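PDB 4WJI: putative cyclohexadienyl dehydrogenase and ADH prephenate dehydrogenase from Rhizobium meliloti, which probably catalyses the NAD(P)-dependent oxidative decarboxylation of prephenate to 3-(4-hydroxyphenyl)pyruvate in tyrosine biosynthesis. Local coordinates for residues A[83-88]-A[111-116]; A[146-151]-A[175-180]. All blocks are in the same frame, centred on the assembly; numbering follows the deposited sequence.

Interaction 1: residues A[83-88]-A[111-116]; sequences EIAAHL and HLPKDV. With MG (magnesium ion), chain D.
Leu88 carries the apolar half of this contact, meeting three residues of 111-116. Its CG stands beside the backbone N and anti to the carbonyl carbon (chi1 -66°), and from there CD1 reaches CD2 of Leu112 at 3.9 Å, the two side chains crossing obliquely. The same CD1 lies 4.2 Å from CD of Pro113. Val116 approaches Leu88 at about a right angle and lays CG1 3.8 Å from Leu88 CB; its own chi1 of -54° sets that methyl beside its backbone N. Val62 covers Leu88 from outside the pair. Ala85, three residues earlier in the chain, makes its closest approach to main chain: its CB sits 3.2 Å from the carbonyl O of His111, a tight approach, while its own carbonyl O faces CG of Pro113 at 3.7 Å. The His111 imidazole turns away from this contact, to Ala81 and Ala82. No direct hydrogen bond joins the segments. Instead one water donates both to Leu88 O and to Asp115 OD2, tying the end of 83-88 to the type I turn Pro113-Val116. His87 points elsewhere, its NE2 binding a magnesium ion at 2.5 Å. Five waters complete six ligands, one of them also donating to Glu83 O at 2.7 Å. Glu63 takes the ring's ND1 in a hydrogen bond, so both nitrogens are engaged and the ring's rotation is fixed. The arrangement belongs to the periphery of a Rossmann-type nucleotide-binding domain: the chain leaving helix 77-84, which lies between strands 67-70 and 93-96, packs on the loop that leads from the next crossover helix, 102-108, into strand 117-123.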
ATOM      1  N   GLU A  83      -7.506  37.167   2.599  1.00 11.87           N
ATOM      2  CA  GLU A  83      -6.550  37.946   3.420  1.00 12.81           C
ATOM      3  C   GLU A  83      -5.489  38.595   2.548  1.00 12.82           C
ATOM      4  O   GLU A  83      -5.042  39.711   2.801  1.00 14.93           O
ATOM      5  CB  GLU A  83      -5.865  37.032   4.452  1.00 16.44           C
ATOM      6  CG  GLU A  83      -4.941  37.743   5.444  1.00 20.89           C
ATOM      7  CD  GLU A  83      -5.679  38.729   6.383  1.00 42.45           C
ATOM      8  OE1 GLU A  83      -6.941  38.786   6.381  1.00 50.95           O
ATOM      9  OE2 GLU A  83      -4.997  39.469   7.147  1.00 50.79           O
ATOM     10  N   ILE A  84      -5.075  37.925   1.479  1.00 10.10           N
ATOM     11  CA  ILE A  84      -3.940  38.464   0.680  1.00 10.27           C
ATOM     12  C   ILE A  84      -4.349  39.391  -0.475  1.00 11.16           C
ATOM     13  O   ILE A  84      -3.544  40.120  -1.007  1.00 11.17           O
ATOM     14  CB  ILE A  84      -3.054  37.311   0.120  1.00 10.96           C
ATOM     15  CG1 ILE A  84      -3.780  36.439  -0.954  1.00 11.82           C
ATOM     16  CG2 ILE A  84      -2.494  36.484   1.252  1.00 12.46           C
ATOM     17  CD1 ILE A  84      -2.924  35.360  -1.592  1.00 14.38           C
ATOM     18  N   ALA A  85      -5.632  39.363  -0.853  1.00 11.07           N
ATOM     19  CA  ALA A  85      -6.056  39.956  -2.112  1.00 12.42           C
ATOM     20  C   ALA A  85      -5.589  41.399  -2.303  1.00 11.93           C
ATOM     21  O   ALA A  85      -5.096  41.754  -3.376  1.00 13.33           O
ATOM     22  CB  ALA A  85      -7.574  39.892  -2.223  1.00 15.77           C
ATOM     23  N   ALA A  86      -5.812  42.217  -1.273  1.00 11.51           N
ATOM     24  CA  ALA A  86      -5.539  43.651  -1.342  1.00 14.11           C
ATOM     25  C   ALA A  86      -4.052  44.016  -1.326  1.00 13.67           C
ATOM     26  O   ALA A  86      -3.696  45.171  -1.567  1.00 17.09           O
ATOM     27  CB  ALA A  86      -6.248  44.383  -0.209  1.00 19.55           C
ATOM     28  N   HIS A  87      -3.222  43.031  -1.022  1.00 11.39           N
ATOM     29  CA  HIS A  87      -1.808  43.212  -0.804  1.00 11.10           C
ATOM     30  C   HIS A  87      -0.918  42.666  -1.896  1.00  9.88           C
ATOM     31  O   HIS A  87       0.302  42.906  -1.895  1.00 11.46           O
ATOM     32  CB  HIS A  87      -1.453  42.521   0.495  1.00 12.17           C
ATOM     33  CG  HIS A  87      -2.163  43.098   1.669  1.00 14.65           C
ATOM     34  ND1 HIS A  87      -1.596  44.061   2.466  1.00 24.16           N
ATOM     35  CD2 HIS A  87      -3.407  42.878   2.158  1.00 17.48           C
ATOM     36  CE1 HIS A  87      -2.458  44.411   3.406  1.00 25.87           C
ATOM     37  NE2 HIS A  87      -3.568  43.710   3.239  1.00 22.46           N
ATOM     38  N   LEU A  88      -1.514  42.006  -2.866  1.00  9.30           N
ATOM     39  CA  LEU A  88      -0.771  41.487  -4.009  1.00  9.57           C
ATOM     40  C   LEU A  88      -0.366  42.590  -4.979  1.00  9.95           C
ATOM     41  O   LEU A  88      -1.179  43.464  -5.288  1.00 13.22           O
ATOM     42  CB  LEU A  88      -1.631  40.474  -4.746  1.00  9.41           C
ATOM     43  CG  LEU A  88      -1.969  39.187  -3.996  1.00  9.25           C
ATOM     44  CD1 LEU A  88      -3.174  38.463  -4.602  1.00 12.12           C
ATOM     45  CD2 LEU A  88      -0.757  38.259  -3.932  1.00 11.27           C
ATOM     46  N   HIS A 111     -12.021  36.436  -4.846  1.00 12.88           N
ATOM     47  CA  HIS A 111     -11.287  37.405  -4.026  1.00 12.52           C
ATOM     48  C   HIS A 111     -10.132  38.032  -4.750  1.00 13.97           C
ATOM     49  O   HIS A 111      -9.716  39.125  -4.404  1.00 16.63           O
ATOM     50  CB  HIS A 111     -10.732  36.741  -2.782  1.00 13.09           C
ATOM     51  CG  HIS A 111     -11.769  36.213  -1.868  1.00 13.58           C
ATOM     52  ND1 HIS A 111     -12.604  37.029  -1.148  1.00 16.19           N
ATOM     53  CD2 HIS A 111     -12.129  34.941  -1.578  1.00 15.39           C
ATOM     54  CE1 HIS A 111     -13.422  36.279  -0.429  1.00 16.88           C
ATOM     55  NE2 HIS A 111     -13.151  35.010  -0.674  1.00 16.39           N
ATOM     56  N   LEU A 112      -9.573  37.326  -5.738  1.00 13.88           N
ATOM     57  CA  LEU A 112      -8.323  37.773  -6.311  1.00 15.45           C
ATOM     58  C   LEU A 112      -8.577  38.883  -7.354  1.00 16.77           C
ATOM     59  O   LEU A 112      -9.534  38.812  -8.163  1.00 21.30           O
ATOM     60  CB  LEU A 112      -7.588  36.598  -6.954  1.00 15.35           C
ATOM     61  CG  LEU A 112      -7.094  35.490  -6.022  1.00 14.41           C
ATOM     62  CD1 LEU A 112      -6.496  34.358  -6.842  1.00 17.65           C
ATOM     63  CD2 LEU A 112      -6.101  35.968  -4.945  1.00 16.43           C
ATOM     64  N   PRO A 113      -7.742  39.923  -7.340  1.00 16.61           N
ATOM     65  CA  PRO A 113      -7.957  41.025  -8.305  1.00 17.58           C
ATOM     66  C   PRO A 113      -7.646  40.663  -9.784  1.00 16.19           C
ATOM     67  O   PRO A 113      -6.912  39.718 -10.042  1.00 16.35           O
ATOM     68  CB  PRO A 113      -7.010  42.114  -7.820  1.00 24.84           C
ATOM     69  CG  PRO A 113      -6.004  41.446  -6.944  1.00 21.75           C
ATOM     70  CD  PRO A 113      -6.592  40.134  -6.451  1.00 17.83           C
ATOM     71  N   LYS A 114      -8.180  41.453 -10.728  1.00 17.86           N
ATOM     72  CA  LYS A 114      -7.995  41.230 -12.175  1.00 18.18           C
ATOM     73  C   LYS A 114      -6.531  41.334 -12.594  1.00 16.40           C
ATOM     74  O   LYS A 114      -6.146  40.791 -13.627  1.00 20.07           O
ATOM     75  CB  LYS A 114      -8.775  42.295 -12.996  1.00 25.92           C
ATOM     76  N   ASP A 115      -5.732  42.069 -11.816  1.00 15.84           N
ATOM     77  CA  ASP A 115      -4.327  42.300 -12.183  1.00 16.28           C
ATOM     78  C   ASP A 115      -3.347  41.238 -11.737  1.00 14.09           C
ATOM     79  O   ASP A 115      -2.139  41.381 -11.959  1.00 15.75           O
ATOM     80  CB  ASP A 115      -3.828  43.690 -11.745  1.00 15.41           C
ATOM     81  CG  ASP A 115      -3.852  43.915 -10.201  1.00 19.30           C
ATOM     82  OD1 ASP A 115      -4.517  43.160  -9.484  1.00 27.73           O
ATOM     83  OD2 ASP A 115      -3.205  44.868  -9.692  1.00 25.89           O
ATOM     84  N   VAL A 116      -3.829  40.186 -11.089  1.00 11.50           N
ATOM     85  CA  VAL A 116      -2.924  39.086 -10.733  1.00 12.18           C
ATOM     86  C   VAL A 116      -3.257  37.856 -11.544  1.00 11.27           C
ATOM     87  O   VAL A 116      -4.364  37.737 -12.081  1.00 15.08           O
ATOM     88  CB  VAL A 116      -2.927  38.758  -9.253  1.00 18.35           C
ATOM     89  CG1 VAL A 116      -2.632  39.985  -8.407  1.00 16.87           C
ATOM     90  CG2 VAL A 116      -4.152  38.055  -8.788  1.00 20.67           C
TER
HETATM   91 MG    MG D 303      -5.405  43.778   4.857  1.00 44.90          MG
HETATM   92  O   HOH W   1      -5.906  41.509   4.548  1.00 27.92           O
HETATM   93  O   HOH W   2      -2.772  45.481  -7.027  1.00 37.28           O
HETATM   94  O   HOH W   3      -4.121  43.072   6.497  1.00 42.78           O
HETATM   95  O   HOH W   4      -5.159  45.688   4.734  1.00 48.57           O
HETATM   96  O   HOH W   5      -7.149  43.615   3.168  1.00 39.69           O
HETATM   97  O   HOH W   6      -7.049  43.665   5.980  1.00 48.51           O

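Interaction 2: residues A[146-151]-A[175-180]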
ATOM      1  N   ILE A 146       0.213  18.745 -12.043  1.00  8.82           N
ATOM      2  CA  ILE A 146      -0.898  19.128 -12.905  1.00  8.85           C
ATOM      3  C   ILE A 146      -1.249  20.586 -12.640  1.00  9.14           C
ATOM      4  O   ILE A 146      -1.517  20.983 -11.504  1.00 11.93           O
ATOM      5  CB  ILE A 146      -2.148  18.228 -12.675  1.00 10.14           C
ATOM      6  CG1 ILE A 146      -1.841  16.740 -12.934  1.00 12.55           C
ATOM      7  CG2 ILE A 146      -3.317  18.700 -13.515  1.00 11.88           C
ATOM      8  CD1 ILE A 146      -2.908  15.792 -12.447  1.00 12.47           C
ATOM      9  N   LEU A 147      -1.248  21.373 -13.698  1.00  9.38           N
ATOM     10  CA  LEU A 147      -1.771  22.747 -13.656  1.00  9.82           C
ATOM     11  C   LEU A 147      -3.156  22.818 -14.240  1.00 11.78           C
ATOM     12  O   LEU A 147      -3.456  22.122 -15.214  1.00 12.88           O
ATOM     13  CB  LEU A 147      -0.843  23.691 -14.410  1.00 12.43           C
ATOM     14  CG  LEU A 147       0.631  23.726 -14.024  1.00 13.37           C
ATOM     15  CD1 LEU A 147       1.431  24.729 -14.870  1.00 15.80           C
ATOM     16  CD2 LEU A 147       0.779  23.990 -12.536  1.00 16.43           C
ATOM     17  N   THR A 148      -4.007  23.672 -13.658  1.00 12.05           N
ATOM     18  CA  THR A 148      -5.402  23.755 -14.146  1.00 14.83           C
ATOM     19  C   THR A 148      -5.793  25.258 -14.367  1.00 16.33           C
ATOM     20  O   THR A 148      -6.674  25.790 -13.693  1.00 15.55           O
ATOM     21  CB  THR A 148      -6.413  23.011 -13.224  1.00 14.38           C
ATOM     22  OG1 THR A 148      -6.517  23.686 -11.963  1.00 17.00           O
ATOM     23  CG2 THR A 148      -6.000  21.616 -12.964  1.00 14.11           C
ATOM     24  N   PRO A 149      -5.085  25.968 -15.290  1.00 17.72           N
ATOM     25  CA  PRO A 149      -5.407  27.393 -15.496  1.00 17.74           C
ATOM     26  C   PRO A 149      -6.804  27.596 -16.060  1.00 20.45           C
ATOM     27  O   PRO A 149      -7.162  26.952 -17.023  1.00 20.30           O
ATOM     28  CB  PRO A 149      -4.383  27.854 -16.526  1.00 17.31           C
ATOM     29  CG  PRO A 149      -3.716  26.658 -17.034  1.00 19.33           C
ATOM     30  CD  PRO A 149      -4.073  25.470 -16.234  1.00 17.25           C
ATOM     31  N   PRO A 150      -7.581  28.498 -15.461  1.00 18.35           N
ATOM     32  CA  PRO A 150      -8.873  28.830 -16.065  1.00 24.00           C
ATOM     33  C   PRO A 150      -8.684  29.451 -17.471  1.00 23.16           C
ATOM     34  O   PRO A 150      -7.653  29.963 -17.817  1.00 21.20           O
ATOM     35  CB  PRO A 150      -9.481  29.811 -15.056  1.00 25.58           C
ATOM     36  CG  PRO A 150      -8.851  29.464 -13.748  1.00 26.11           C
ATOM     37  CD  PRO A 150      -7.451  29.025 -14.087  1.00 20.29           C
ATOM     38  N   ALA A 151      -9.717  29.351 -18.282  1.00 29.73           N
ATOM     39  CA  ALA A 151      -9.720  29.928 -19.615  1.00 28.52           C
ATOM     40  C   ALA A 151      -9.353  31.403 -19.537  1.00 24.05           C
ATOM     41  O   ALA A 151      -9.843  32.102 -18.694  1.00 28.82           O
ATOM     42  CB  ALA A 151     -11.121  29.780 -20.200  1.00 53.70           C
HETATM   43  N   MSE A 175      -4.702  20.520 -17.451  1.00 14.84           N
HETATM   44  CA  MSE A 175      -6.046  20.024 -17.694  1.00 15.56           C
HETATM   45  C   MSE A 175      -7.096  20.902 -17.089  1.00 16.23           C
HETATM   46  O   MSE A 175      -6.819  21.768 -16.306  1.00 16.58           O
HETATM   47  CB  MSE A 175      -6.263  18.558 -17.294  1.00 19.98           C
HETATM   48  CG  MSE A 175      -6.165  18.388 -15.794  1.00 18.23           C
HETATM   49 SE   MSE A 175      -6.091  16.461 -15.274  1.00 19.38          SE
HETATM   50  CE  MSE A 175      -4.372  15.996 -16.031  1.00 22.81           C
ATOM     51  N   ASP A 176      -8.334  20.649 -17.479  1.00 15.08           N
ATOM     52  CA  ASP A 176      -9.484  21.330 -16.911  1.00 14.44           C
ATOM     53  C   ASP A 176      -9.669  20.905 -15.444  1.00 12.23           C
ATOM     54  O   ASP A 176      -9.441  19.755 -15.102  1.00 13.31           O
ATOM     55  CB  ASP A 176     -10.734  21.014 -17.783  1.00 22.17           C
ATOM     56  CG  ASP A 176     -12.069  20.973 -17.004  1.00 33.64           C
ATOM     57  OD1 ASP A 176     -12.695  22.033 -16.715  1.00 52.82           O
ATOM     58  OD2 ASP A 176     -12.539  19.853 -16.734  1.00 38.97           O
ATOM     59  N   PRO A 177     -10.146  21.838 -14.590  1.00 13.69           N
ATOM     60  CA  PRO A 177     -10.304  21.442 -13.170  1.00 13.87           C
ATOM     61  C   PRO A 177     -11.288  20.311 -12.906  1.00 12.64           C
ATOM     62  O   PRO A 177     -11.037  19.507 -11.993  1.00 13.32           O
ATOM     63  CB  PRO A 177     -10.816  22.705 -12.481  1.00 19.52           C
ATOM     64  CG  PRO A 177     -10.523  23.821 -13.371  1.00 20.54           C
ATOM     65  CD  PRO A 177     -10.412  23.295 -14.772  1.00 13.68           C
ATOM     66  N   LYS A 178     -12.420  20.247 -13.622  1.00 14.93           N
ATOM     67  CA  LYS A 178     -13.357  19.154 -13.396  1.00 15.92           C
ATOM     68  C   LYS A 178     -12.752  17.823 -13.776  1.00 14.38           C
ATOM     69  O   LYS A 178     -12.984  16.828 -13.083  1.00 15.00           O
ATOM     70  CB  LYS A 178     -14.684  19.373 -14.126  1.00 19.64           C
ATOM     71  CG  LYS A 178     -15.488  20.498 -13.483  1.00 25.09           C
ATOM     72  CD  LYS A 178     -16.974  20.437 -13.790  1.00 36.02           C
ATOM     73  CE  LYS A 178     -17.746  21.483 -12.982  1.00 40.47           C
ATOM     74  NZ  LYS A 178     -17.225  22.874 -13.125  1.00 47.68           N
ATOM     75  N   HIS A 179     -11.999  17.783 -14.879  1.00 12.59           N
ATOM     76  CA  HIS A 179     -11.329  16.535 -15.254  1.00 12.31           C
ATOM     77  C   HIS A 179     -10.286  16.139 -14.216  1.00 10.91           C
ATOM     78  O   HIS A 179     -10.199  14.962 -13.818  1.00 12.36           O
ATOM     79  CB  HIS A 179     -10.728  16.616 -16.637  1.00 15.41           C
ATOM     80  CG  HIS A 179     -10.155  15.330 -17.132  1.00 17.18           C
ATOM     81  ND1 HIS A 179     -10.912  14.202 -17.335  1.00 18.74           N
ATOM     82  CD2 HIS A 179      -8.883  14.987 -17.427  1.00 18.55           C
ATOM     83  CE1 HIS A 179     -10.132  13.221 -17.752  1.00 21.85           C
ATOM     84  NE2 HIS A 179      -8.895  13.675 -17.818  1.00 19.96           N
ATOM     85  N   HIS A 180      -9.498  17.112 -13.739  1.00 10.90           N
ATOM     86  CA  HIS A 180      -8.572  16.853 -12.617  1.00 10.67           C
ATOM     87  C   HIS A 180      -9.255  16.169 -11.452  1.00  8.57           C
ATOM     88  O   HIS A 180      -8.760  15.200 -10.895  1.00 10.32           O
ATOM     89  CB  HIS A 180      -7.881  18.131 -12.159  1.00 10.08           C
ATOM     90  CG  HIS A 180      -7.154  17.991 -10.845  1.00  9.47           C
ATOM     91  ND1 HIS A 180      -7.799  17.975  -9.640  1.00 10.37           N
ATOM     92  CD2 HIS A 180      -5.837  17.825 -10.568  1.00 10.47           C
ATOM     93  CE1 HIS A 180      -6.908  17.812  -8.664  1.00 10.87           C
ATOM     94  NE2 HIS A 180      -5.715  17.703  -9.205  1.00  9.13           N
TER
HETATM   95  O   HOH W   7      -7.225  24.221 -17.722  1.00 54.80           O
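Main-chain bonding brings Leu147 and Met175 together: Met175 N donates to Leu147 O at 3.0 Å (N-H...O angle 159°). Leu147 also bonds through its backbone to Asp173, so the pairing of parallel strands 144-147 and 171-174 carries on to Met175, just past the second strand. Just beyond it, Thr148 CA makes a CA-H...O contact of 3.3 Å with Met175 O, and a water donates to both that oxygen and Pro149 O. The apolar contacts centre on Ile146 and Met175, the latter present as selenomethionine. Met175 CG lies between its backbone N and carbonyl carbon (chi1 67°), 3.7 Å from Ile146 CG2; a bend at chi3 returns CE to the same isoleucine, 3.9 Å from CD1. CG2 of Ile146 also reaches CD2 at the edge of the His180 ring, at 4.0 Å, and Tyr216 of the second subunit packs on both Ile146 and Met175. An alanine at Ile146 would probably open a gap beside the selenomethionine tail, leaving its CE freer to turn and the His180 edge without this packing. Thr148 crosses His180 at about a right angle, CG2 on its CB, and sets CB 4.2 Å from CG of Pro177. At the helix start, Asp176 is the N-cap: its OD2 accepts from His179 N at 2.8 Å, the donor lying 41° out of the carboxylate plane. His180 NE2 bonds to ND1 of His122, a residue of the tyrosine pocket, so His180 is placed as a second-shell residue, consistent with its helping to position His122. The whole is a strand-to-helix junction, leading from the sheet of the nucleotide-binding domain into long helix 177-203.

The two contacts follow one another in sequence; about 21 Å separates their centres and about 9 Å their nearest atoms. Helix 102-108 and strand 117-123 link them: 111-116 leads from the helix to the strand, while Ile105 and Pro120 pack on Thr148 of interaction 2. Their relation to the ligands differs. Interaction 1 is peripheral, with the side chain of His111 about 13 Å from the bound NADP. Interaction 2 lies close to the tyrosine pocket: the His180 side chain is about 7 Å from the bound tyrosine, 9 Å from NADP and 6 Å from the side chain of Ser99, which contacts both ligands.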